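Local coordinates for protein serine protease pet (Escherichia coli, PDB 4OM9) that is an autotransporter enterotoxin of enteroaggregative E. coli, a serine protease whose peptidase domain is carried on a long beta-helix, at residues L483-D488 against I507-A512. Numbering follows the deposited sequence.
Sequences LEHHLD and ISIKNA
Successive coils of the parallel beta-helix in the passenger domain meet here, strand 483-486 pairing in parallel register with strand 507-510 so that Leu483 faces Ile507 and His486 faces Lys510. Within these residues Ser508 N donates to Leu483 O at 2.9 Å; His485 N then reaches Ser508 O, Lys510 N reaches His485 O, and Leu487 N closes on Lys510 O. Past the strand ends the amide of Asn511 takes over the backbone's role: ND2 donates to Leu487 O at 2.9 Å, nearly straight at 165°, with the acceptor in the amide plane. Asparagine suits this turn because it adopts the left-handed backbone conformation (phi 73°) more readily than most non-glycine residues, and its short side chain can reach back to the coil before it.

Leu483, Ile507, His485 and Ile509 share the buried face, where Leu483 CB lies 4.1 Å from Ile507 CG1. The small Ala512 fits beside His485, its CB also meeting Leu487 CD1 at 3.7 Å. On the other face the His486 ring is sandwiched between Glu484 CB and Lys510. Lys510 CG stands anti to the carbonyl carbon (chi1 -63°), and the flexible chain crosses the ring obliquely, laying CE 3.6 Å from its centroid in a CH-pi contact. Since His486 NE2 and Lys510 NZ are only 4.6 Å apart, the ammonium would probably disfavour protonation of that ring. Buried His485 probably differs: ND1 and NE2 bond to the carbonyl oxygens of Val465 and Ala494, an arrangement that would favour the doubly protonated ring.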
# COMPACT_ATOMS: atom_id res chain seq x y z
N LEU A 483 -17.72 3.31 -2.75
CA LEU A 483 -17.24 4.32 -1.82
C LEU A 483 -17.55 5.72 -2.30
O LEU A 483 -17.21 6.05 -3.43
CB LEU A 483 -15.73 4.19 -1.63
CG LEU A 483 -15.03 5.26 -0.79
CD1 LEU A 483 -15.55 5.27 0.62
CD2 LEU A 483 -13.56 4.99 -0.74
N GLU A 484 -18.16 6.54 -1.45
CA GLU A 484 -18.51 7.90 -1.81
C GLU A 484 -17.97 8.94 -0.84
O GLU A 484 -18.17 8.84 0.36
CB GLU A 484 -20.04 8.06 -1.92
CG GLU A 484 -20.66 7.16 -2.96
CD GLU A 484 -22.15 7.37 -3.14
OE1 GLU A 484 -22.73 8.20 -2.41
OE2 GLU A 484 -22.73 6.69 -4.01
N HIS A 485 -17.30 9.96 -1.35
CA HIS A 485 -16.89 11.09 -0.53
C HIS A 485 -17.60 12.35 -1.07
O HIS A 485 -17.00 13.11 -1.81
CB HIS A 485 -15.36 11.20 -0.55
CG HIS A 485 -14.79 12.32 0.26
ND1 HIS A 485 -15.19 12.60 1.54
CD2 HIS A 485 -13.82 13.22 -0.03
CE1 HIS A 485 -14.50 13.62 2.02
NE2 HIS A 485 -13.66 14.01 1.08
N HIS A 486 -18.89 12.51 -0.75
CA HIS A 486 -19.73 13.60 -1.26
C HIS A 486 -20.01 14.68 -0.21
O HIS A 486 -20.41 14.39 0.92
CB HIS A 486 -21.07 13.07 -1.74
CG HIS A 486 -20.98 12.07 -2.85
ND1 HIS A 486 -22.09 11.46 -3.38
CD2 HIS A 486 -19.91 11.60 -3.54
CE1 HIS A 486 -21.71 10.65 -4.36
NE2 HIS A 486 -20.40 10.71 -4.47
N LEU A 487 -19.83 15.94 -0.60
CA LEU A 487 -20.26 17.04 0.26
C LEU A 487 -21.17 17.95 -0.54
O LEU A 487 -21.10 17.98 -1.77
CB LEU A 487 -19.06 17.79 0.82
CG LEU A 487 -18.46 17.07 2.04
CD1 LEU A 487 -17.21 17.74 2.51
CD2 LEU A 487 -19.49 17.07 3.15
N ASP A 488 -22.05 18.67 0.17
CA ASP A 488 -23.09 19.49 -0.46
C ASP A 488 -22.54 20.75 -1.10
O ASP A 488 -23.11 21.28 -2.05
CB ASP A 488 -24.15 19.88 0.57
CG ASP A 488 -25.17 18.78 0.79
OD1 ASP A 488 -25.19 17.83 -0.01
OD2 ASP A 488 -25.95 18.88 1.76
N ILE A 507 -15.91 4.40 -7.16
CA ILE A 507 -15.63 5.43 -6.18
C ILE A 507 -16.15 6.74 -6.73
O ILE A 507 -15.90 7.08 -7.89
CB ILE A 507 -14.12 5.56 -5.87
CG1 ILE A 507 -13.58 4.31 -5.17
CG2 ILE A 507 -13.86 6.78 -5.01
CD1 ILE A 507 -12.04 4.30 -5.03
N SER A 508 -16.87 7.49 -5.91
CA SER A 508 -17.43 8.74 -6.37
C SER A 508 -17.11 9.87 -5.40
O SER A 508 -17.30 9.74 -4.19
CB SER A 508 -18.94 8.61 -6.57
OG SER A 508 -19.57 9.83 -6.26
N ILE A 509 -16.63 10.97 -5.97
CA ILE A 509 -16.11 12.11 -5.24
C ILE A 509 -16.76 13.38 -5.71
O ILE A 509 -16.66 13.73 -6.88
CB ILE A 509 -14.62 12.26 -5.46
CG1 ILE A 509 -13.92 10.91 -5.43
CG2 ILE A 509 -14.05 13.21 -4.44
CD1 ILE A 509 -13.83 10.32 -4.06
N LYS A 510 -17.41 14.11 -4.81
CA LYS A 510 -18.05 15.36 -5.17
C LYS A 510 -17.73 16.40 -4.12
O LYS A 510 -17.93 16.17 -2.93
CB LYS A 510 -19.57 15.18 -5.30
CG LYS A 510 -19.97 14.24 -6.41
CD LYS A 510 -21.46 13.90 -6.37
CE LYS A 510 -21.70 12.55 -7.02
NZ LYS A 510 -22.89 12.53 -7.91
N ASN A 511 -17.17 17.52 -4.60
CA ASN A 511 -17.00 18.74 -3.81
C ASN A 511 -15.92 18.69 -2.73
O ASN A 511 -15.69 19.69 -2.06
CB ASN A 511 -18.35 19.14 -3.18
CG ASN A 511 -19.28 19.87 -4.17
OD1 ASN A 511 -18.81 20.54 -5.09
ND2 ASN A 511 -20.59 19.73 -3.98
N ALA A 512 -15.24 17.55 -2.57
CA ALA A 512 -14.24 17.38 -1.50
C ALA A 512 -13.09 16.47 -1.94
O ALA A 512 -13.32 15.48 -2.61
CB ALA A 512 -14.91 16.80 -0.23